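DUF3863 domain-containing protein (Parabacteroides distasonis, PDB 3LM3) is of unknown function but is probably a glycoside hydrolase or deacetylase that acts on carbohydrate substrates. Local coordinates at residues W74-N79 and D93-C98; N79-G84 and E132-M137; E366-L371 and T388-Q393. All blocks are in the same frame, centred on the assembly; numbering follows the deposited sequence.

Contact 1 (W74-N79 and D93-C98); sequences WGFTMN and DYVVEC
In a beta-alpha-beta crossover, Trp74 and Phe76 on strand 73-76 meet Val95 and its neighbours on helix 86-102, which leads on to the parallel strand 105-108. The axes of strand 74-76 and helix 93-98 come within 10.7 Å, their N-to-C directions 147° apart, so the helix runs back across the strand. Both methyls of Val95 touch the aromatic side chains of the strand. Val95 CG2 sits over one face of the Trp74 indole, offset toward the rim, 3.8 Å from the centroid of its six-membered ring and 21° off the ring normal, which identifies a CH-pi contact. CG1 of Val95 lies against the five-membered part, 3.6 Å from Trp74 CG. Trp74 CG, anti to the carbonyl carbon (chi1 -64°), starts the side chain toward the helix. Phe76 and Val95 meet tip to tip: Phe76 CZ is 3.8 Å from Val95 CG2, which stands at the ring edge, near its plane. Val95 is thus held by the face of one aromatic ring and the edge of another.

One helical turn on, Cys98 approaches the indole obliquely, its CB 3.8 Å from Trp74 NE1. Cys98 SG lies 5.2 Å from the centroid of the five-membered ring of Trp74, a sulfur-aromatic contact. Tyr94 crosses Trp74 at about a right angle, with Tyr94 CE2 4.2 Å from Trp74 CZ2. The buried indole NH is satisfied by Asp104 OD2, in the turn between the helix and strand 105-108, while Val56 and Arg60 of helix 53-64 also touch the Trp74 side chain. Val106 on strand 105-108 packs against both Phe76 and Val95. Aliphatic and aromatic packing of this kind, between a parallel strand and the helix that returns across it, is typical of alpha/beta folds built from beta-alpha-beta units.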
# COMPACT_ATOMS: atom_id res chain seq x y z
N TRP A 74 -5.82 12.95 -2.72
CA TRP A 74 -5.78 13.09 -4.18
C TRP A 74 -4.33 13.05 -4.60
O TRP A 74 -3.52 13.85 -4.13
CB TRP A 74 -6.38 14.43 -4.58
CG TRP A 74 -7.83 14.59 -4.24
CD1 TRP A 74 -8.35 15.26 -3.16
CD2 TRP A 74 -8.97 14.12 -5.00
NE1 TRP A 74 -9.72 15.23 -3.21
CE2 TRP A 74 -10.12 14.53 -4.33
CE3 TRP A 74 -9.10 13.36 -6.18
CZ2 TRP A 74 -11.40 14.24 -4.79
CZ3 TRP A 74 -10.38 13.08 -6.65
CH2 TRP A 74 -11.52 13.51 -5.96
N GLY A 75 -3.99 12.14 -5.49
CA GLY A 75 -2.63 12.02 -5.95
C GLY A 75 -2.55 12.27 -7.44
O GLY A 75 -3.25 11.62 -8.22
N PHE A 76 -1.69 13.21 -7.86
CA PHE A 76 -1.55 13.61 -9.26
C PHE A 76 -0.19 13.23 -9.82
O PHE A 76 0.84 13.48 -9.18
CB PHE A 76 -1.63 15.13 -9.39
CG PHE A 76 -3.00 15.74 -9.18
CD1 PHE A 76 -3.56 15.86 -7.93
CD2 PHE A 76 -3.70 16.22 -10.26
CE1 PHE A 76 -4.83 16.45 -7.77
CE2 PHE A 76 -4.97 16.79 -10.11
CZ PHE A 76 -5.52 16.88 -8.89
N THR A 77 -0.15 12.74 -11.05
CA THR A 77 1.12 12.64 -11.76
C THR A 77 1.61 14.05 -12.17
O THR A 77 0.86 15.02 -12.13
CB THR A 77 0.98 11.84 -13.02
OG1 THR A 77 0.10 12.53 -13.93
CG2 THR A 77 0.49 10.45 -12.72
N MSE A 78 2.87 14.15 -12.59
CA MSE A 78 3.39 15.45 -12.98
C MSE A 78 2.62 15.99 -14.15
O MSE A 78 2.26 17.17 -14.17
CB MSE A 78 4.88 15.39 -13.32
CG MSE A 78 5.45 16.78 -13.56
SE MSE A 78 5.65 17.81 -11.92
CE MSE A 78 7.29 16.94 -11.29
N ASN A 79 2.34 15.14 -15.12
CA ASN A 79 1.62 15.62 -16.30
C ASN A 79 0.20 16.06 -15.95
O ASN A 79 -0.29 17.05 -16.52
CB ASN A 79 1.65 14.56 -17.41
CG ASN A 79 3.04 14.39 -18.02
OD1 ASN A 79 3.86 15.32 -17.96
ND2 ASN A 79 3.33 13.21 -18.53
N ASP A 93 -9.08 22.47 -9.88
CA ASP A 93 -9.88 23.44 -9.13
C ASP A 93 -10.81 22.72 -8.16
O ASP A 93 -10.95 23.13 -7.01
CB ASP A 93 -10.71 24.35 -10.07
CG ASP A 93 -9.88 25.36 -10.84
OD1 ASP A 93 -8.69 25.59 -10.54
OD2 ASP A 93 -10.46 25.96 -11.76
N TYR A 94 -11.42 21.62 -8.61
CA TYR A 94 -12.33 20.87 -7.76
C TYR A 94 -11.59 20.23 -6.59
O TYR A 94 -12.05 20.24 -5.45
CB TYR A 94 -13.03 19.78 -8.58
CG TYR A 94 -13.85 18.82 -7.75
CD1 TYR A 94 -15.06 19.22 -7.21
CD2 TYR A 94 -13.42 17.55 -7.47
CE1 TYR A 94 -15.80 18.36 -6.43
CE2 TYR A 94 -14.16 16.70 -6.70
CZ TYR A 94 -15.34 17.11 -6.18
OH TYR A 94 -16.09 16.26 -5.38
N VAL A 95 -10.42 19.69 -6.86
CA VAL A 95 -9.62 19.09 -5.81
C VAL A 95 -9.19 20.13 -4.76
O VAL A 95 -9.18 19.86 -3.55
CB VAL A 95 -8.41 18.33 -6.41
CG1 VAL A 95 -7.41 18.04 -5.34
CG2 VAL A 95 -8.90 17.03 -7.07
N VAL A 96 -8.87 21.36 -5.19
CA VAL A 96 -8.56 22.43 -4.24
C VAL A 96 -9.80 22.74 -3.36
O VAL A 96 -9.69 22.91 -2.14
CB VAL A 96 -8.06 23.68 -4.94
CG1 VAL A 96 -7.93 24.85 -3.93
CG2 VAL A 96 -6.69 23.41 -5.61
N GLU A 97 -10.97 22.80 -3.98
CA GLU A 97 -12.24 22.98 -3.24
C GLU A 97 -12.40 21.86 -2.23
O GLU A 97 -12.87 22.09 -1.13
CB GLU A 97 -13.42 22.99 -4.21
CG GLU A 97 -13.51 24.26 -5.07
CD GLU A 97 -14.45 24.17 -6.29
OE1 GLU A 97 -15.07 23.13 -6.58
OE2 GLU A 97 -14.55 25.19 -7.01
N CYS A 98 -12.03 20.63 -2.59
CA CYS A 98 -12.14 19.49 -1.66
C CYS A 98 -11.15 19.57 -0.49
O CYS A 98 -11.46 19.18 0.64
CB CYS A 98 -11.90 18.18 -2.42
SG CYS A 98 -13.24 17.71 -3.53

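Contact 2 (N79-G84 and E132-M137); sequences NALEDG and EIISKM
Leu81 has CG anti to its carbonyl carbon (chi1 -75°), and Ile134 likewise has CG1 anti to its own (chi1 -73°), torsions that place CG and CG1 beside the backbone N; the two side chains then cross at about a right angle. They join helix 78-82, which follows strand 73-76, to helix 120-138, which comes after the neighbouring parallel strand 105-108, in the helical layer of the alpha/beta fold. The backbones are nearest at Leu81 and Ile133, whose CA atoms are 7.4 Å apart.

Leu81 is the centre of the interface. The CD2 methyl of Leu81 reaches Ile134 CG1 at 3.8 Å, and Leu81 CD1 is 4.1 Å from Ile134 CD1, so both methyls are engaged. Closer to the backbone, Leu81 CB meets Ile133 CG2 at 4.1 Å. One turn further along helix 120-138, the selenium of Met137, a selenomethionine, approaches Leu81 CD2 in the conformer described, but a second conformer makes that approach doubtful.

Toward solvent, Glu82 lays its extended chain across Ile133. The salt bridge from Glu82 OE1 to Arg38 NE probably helps fix the carboxylate. Ile133 CD1 then rests beside the glutamate, 4.0 Å from Glu82 CG and 3.8 Å from Glu82 OE2.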
# COMPACT_ATOMS: atom_id res chain seq x y z
N ASN A 79 2.34 15.14 -15.12
CA ASN A 79 1.62 15.62 -16.30
C ASN A 79 0.20 16.06 -15.95
O ASN A 79 -0.29 17.05 -16.52
CB ASN A 79 1.65 14.56 -17.41
CG ASN A 79 3.04 14.39 -18.02
OD1 ASN A 79 3.86 15.32 -17.96
ND2 ASN A 79 3.33 13.21 -18.53
N ALA A 80 -0.45 15.40 -14.99
CA ALA A 80 -1.79 15.84 -14.57
C ALA A 80 -1.73 17.17 -13.80
O ALA A 80 -2.66 17.98 -13.87
CB ALA A 80 -2.47 14.79 -13.74
N LEU A 81 -0.65 17.39 -13.04
CA LEU A 81 -0.47 18.68 -12.35
C LEU A 81 -0.28 19.83 -13.31
O LEU A 81 -0.73 20.94 -13.05
CB LEU A 81 0.75 18.67 -11.42
CG LEU A 81 0.59 17.90 -10.14
CD1 LEU A 81 1.95 17.89 -9.41
CD2 LEU A 81 -0.57 18.46 -9.30
N GLU A 82 0.41 19.57 -14.41
CA GLU A 82 0.84 20.64 -15.33
C GLU A 82 -0.04 20.86 -16.54
O GLU A 82 0.07 21.92 -17.18
CB GLU A 82 2.27 20.37 -15.77
CG GLU A 82 3.30 20.57 -14.67
CD GLU A 82 4.73 20.37 -15.14
OE1 GLU A 82 4.98 19.52 -16.02
OE2 GLU A 82 5.62 21.06 -14.59
N ASP A 83 -0.93 19.92 -16.84
CA ASP A 83 -1.67 19.98 -18.09
C ASP A 83 -2.61 21.19 -18.11
O ASP A 83 -3.40 21.38 -17.19
CB ASP A 83 -2.48 18.71 -18.28
CG ASP A 83 -2.85 18.51 -19.73
OD1 ASP A 83 -3.80 19.15 -20.22
OD2 ASP A 83 -2.13 17.74 -20.41
N GLY A 84 -2.53 21.97 -19.18
CA GLY A 84 -3.29 23.20 -19.29
C GLY A 84 -4.67 23.05 -19.89
O GLY A 84 -5.40 24.04 -20.02
N GLU A 132 6.03 21.99 -4.92
CA GLU A 132 5.92 23.44 -5.13
C GLU A 132 4.66 23.78 -5.92
O GLU A 132 3.92 24.70 -5.58
CB GLU A 132 7.15 23.96 -5.86
CG GLU A 132 7.17 25.47 -6.02
CD GLU A 132 7.23 26.22 -4.71
OE1 GLU A 132 7.69 25.65 -3.69
OE2 GLU A 132 6.84 27.40 -4.70
N ILE A 133 4.40 23.03 -7.00
CA ILE A 133 3.20 23.23 -7.81
C ILE A 133 1.94 23.08 -6.96
O ILE A 133 1.01 23.88 -7.02
CB ILE A 133 3.15 22.27 -9.03
CG1 ILE A 133 4.23 22.64 -10.05
CG2 ILE A 133 1.75 22.28 -9.65
CD1 ILE A 133 4.55 21.49 -10.99
N ILE A 134 1.93 22.04 -6.14
CA ILE A 134 0.77 21.74 -5.29
C ILE A 134 0.57 22.82 -4.21
O ILE A 134 -0.57 23.25 -3.96
CB ILE A 134 0.90 20.32 -4.67
CG1 ILE A 134 0.65 19.31 -5.79
CG2 ILE A 134 -0.11 20.09 -3.54
CD1 ILE A 134 1.07 17.91 -5.42
N SER A 135 1.66 23.25 -3.59
CA SER A 135 1.57 24.30 -2.58
C SER A 135 0.96 25.56 -3.17
O SER A 135 0.09 26.19 -2.54
CB SER A 135 2.97 24.60 -2.02
OG SER A 135 2.86 25.37 -0.86
N LYS A 136 1.38 25.91 -4.38
CA LYS A 136 0.86 27.11 -5.03
C LYS A 136 -0.57 26.93 -5.49
O LYS A 136 -1.36 27.86 -5.42
CB LYS A 136 1.76 27.54 -6.18
CG LYS A 136 3.07 28.19 -5.72
N MSE A 137 -0.92 25.73 -5.93
CA MSE A 137 -2.27 25.34 -6.39
C MSE A 137 -3.28 25.50 -5.27
O MSE A 137 -4.35 26.08 -5.42
CB MSE A 137 -2.22 23.85 -6.86
CG MSE A 137 -3.51 23.17 -7.29
SE MSE A 137 -3.20 21.28 -7.74
CE MSE A 137 -4.93 20.57 -7.18

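Contact 3 (E366-L371 and T388-Q393); sequences EFRLAL and TRYDLQ
Phe367 and Arg389 form an antiparallel non-hydrogen-bonded pair with CA atoms 4.3 Å apart, flanked by the hydrogen-bonded pair Arg368 and Thr388. Thr388 and Arg368 exchange two backbone bonds, and past the strand end Tyr390 N donates to Glu366 O at 2.8 Å, 48° out of the carbonyl plane.

On the face that carries Arg368 and Thr388, Arg368 CG takes the crowded position (chi1 70°) and lies alongside Thr388, 3.8 Å from its CB. The Tyr390 ring leans on the Phe367-Arg368 backbone, CD2 to Phe367 N being 3.4 Å, and its OH touches Arg368 CD at 3.5 Å before bonding to Gly186 O. An alanine at Tyr390 would probably leave Gly186 O without this hydroxyl and open a gap beside the Arg368 methylenes. Asp386 and Asp185 take the Arg368 guanidinium. On the other face, Arg389 grips Asp391 side-on, NE to OD1 and NH2 to OD2 (2.7 Å), both oxygens using syn lone pairs; Arg389 NH1 salt-bridges Asp436. A water donates to Glu366 OE2 and Asp391 OD2, while Glu366 OE1 bonds Tyr443 OH and salt-bridges Lys442. The arrangement is typical of the open end of an antiparallel beta hairpin, here including an outermost strand of the sheet.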
# COMPACT_ATOMS: atom_id res chain seq x y z
N GLU A 366 13.45 -6.91 13.16
CA GLU A 366 14.52 -7.80 12.76
C GLU A 366 14.16 -8.87 11.72
O GLU A 366 15.06 -9.38 11.08
CB GLU A 366 15.20 -8.40 13.97
CG GLU A 366 16.05 -7.36 14.71
CD GLU A 366 16.85 -7.96 15.87
OE1 GLU A 366 16.23 -8.36 16.87
OE2 GLU A 366 18.08 -8.02 15.73
N PHE A 367 12.88 -9.19 11.57
CA PHE A 367 12.45 -10.13 10.54
C PHE A 367 10.94 -10.09 10.34
O PHE A 367 10.19 -9.58 11.18
CB PHE A 367 12.87 -11.57 10.86
CG PHE A 367 12.24 -12.15 12.11
CD1 PHE A 367 12.85 -12.01 13.35
CD2 PHE A 367 11.05 -12.86 12.04
CE1 PHE A 367 12.28 -12.57 14.50
CE2 PHE A 367 10.47 -13.41 13.19
CZ PHE A 367 11.09 -13.26 14.42
N ARG A 368 10.52 -10.65 9.21
CA ARG A 368 9.14 -11.10 9.09
C ARG A 368 9.13 -12.60 8.90
O ARG A 368 10.09 -13.20 8.39
CB ARG A 368 8.39 -10.38 7.95
CG ARG A 368 8.85 -10.75 6.55
CD ARG A 368 8.05 -10.11 5.44
NE ARG A 368 8.17 -10.88 4.22
CZ ARG A 368 7.62 -10.57 3.06
NH1 ARG A 368 7.00 -9.41 2.88
NH2 ARG A 368 7.70 -11.42 2.06
N LEU A 369 8.00 -13.19 9.28
CA LEU A 369 7.80 -14.63 9.28
C LEU A 369 6.34 -14.93 8.97
O LEU A 369 5.47 -14.38 9.60
CB LEU A 369 8.14 -15.22 10.65
CG LEU A 369 7.82 -16.69 10.93
CD1 LEU A 369 8.77 -17.62 10.16
CD2 LEU A 369 7.94 -16.99 12.45
N ALA A 370 6.12 -15.85 8.03
CA ALA A 370 4.77 -16.36 7.73
C ALA A 370 4.71 -17.87 7.88
O ALA A 370 5.57 -18.60 7.36
CB ALA A 370 4.37 -16.02 6.30
N LEU A 371 3.66 -18.34 8.55
CA LEU A 371 3.38 -19.75 8.74
C LEU A 371 2.05 -20.05 8.05
O LEU A 371 1.10 -19.26 8.15
CB LEU A 371 3.26 -20.06 10.24
CG LEU A 371 4.46 -19.71 11.11
CD1 LEU A 371 4.13 -20.01 12.59
CD2 LEU A 371 5.69 -20.47 10.65
N THR A 388 12.20 -13.69 6.30
CA THR A 388 13.00 -12.66 5.68
C THR A 388 13.65 -11.86 6.79
O THR A 388 12.96 -11.20 7.57
CB THR A 388 12.11 -11.76 4.80
OG1 THR A 388 11.42 -12.53 3.82
CG2 THR A 388 12.92 -10.67 4.08
N ARG A 389 14.97 -11.94 6.90
CA ARG A 389 15.72 -11.24 7.94
C ARG A 389 16.08 -9.83 7.54
O ARG A 389 16.47 -9.57 6.44
CB ARG A 389 16.99 -12.03 8.25
CG ARG A 389 16.70 -13.32 8.97
CD ARG A 389 17.96 -14.08 9.28
NE ARG A 389 18.75 -13.41 10.29
CZ ARG A 389 19.65 -14.01 11.04
NH1 ARG A 389 19.88 -15.32 10.90
NH2 ARG A 389 20.31 -13.31 11.94
N TYR A 390 15.95 -8.92 8.49
CA TYR A 390 16.29 -7.52 8.29
C TYR A 390 17.59 -7.14 8.98
O TYR A 390 18.13 -6.07 8.69
CB TYR A 390 15.17 -6.65 8.84
CG TYR A 390 13.83 -6.92 8.22
CD1 TYR A 390 13.68 -7.02 6.85
CD2 TYR A 390 12.67 -6.97 9.01
CE1 TYR A 390 12.43 -7.23 6.28
CE2 TYR A 390 11.42 -7.17 8.45
CZ TYR A 390 11.31 -7.33 7.09
OH TYR A 390 10.06 -7.50 6.51
N ASP A 391 18.08 -7.97 9.88
CA ASP A 391 19.35 -7.68 10.55
C ASP A 391 20.53 -7.84 9.61
O ASP A 391 21.58 -7.19 9.79
CB ASP A 391 19.48 -8.50 11.85
CG ASP A 391 19.53 -10.00 11.62
OD1 ASP A 391 18.95 -10.52 10.65
OD2 ASP A 391 20.14 -10.68 12.46
N LEU A 392 20.38 -8.65 8.58
CA LEU A 392 21.35 -8.78 7.52
C LEU A 392 21.46 -7.47 6.71
O LEU A 392 20.46 -6.77 6.49
CB LEU A 392 20.95 -9.95 6.59
CG LEU A 392 20.82 -11.33 7.22
CD1 LEU A 392 20.30 -12.37 6.23
CD2 LEU A 392 22.18 -11.76 7.80
N GLN A 393 22.66 -7.13 6.27
CA GLN A 393 22.84 -5.97 5.40
C GLN A 393 22.01 -6.13 4.13
O GLN A 393 21.93 -7.22 3.57
CB GLN A 393 24.33 -5.74 5.03
CG GLN A 393 24.55 -4.47 4.22
CD GLN A 393 26.01 -4.07 4.02
OE1 GLN A 393 26.92 -4.77 4.45
NE2 GLN A 393 26.22 -2.94 3.36
O HOH W 1 20.04 -9.70 15.25

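From the N terminus, strand 73-76 leads into helix 78-82, and contact 1 closes the short loop back from helix 86-102. Contact 2 closes a longer loop, from the end of helix 78-82 to helix 120-138. The two cross: 80-84 lies between the segments of contact 1, 132-137 beyond them, and Asn79 is shared. They also touch, Phe76 CB meeting Leu81 CD2 at 3.5 Å. Contact 1 ties strand 73-76 of the parallel sheet to helix 86-102, and contact 2 joins helix 78-82 to helix 120-138. Contact 3 follows in series, closing the hairpin of strands 367-374 and 383-389. Its centre lies about 38 Å from that of contact 1, across the chain's centre, in the antiparallel sheet.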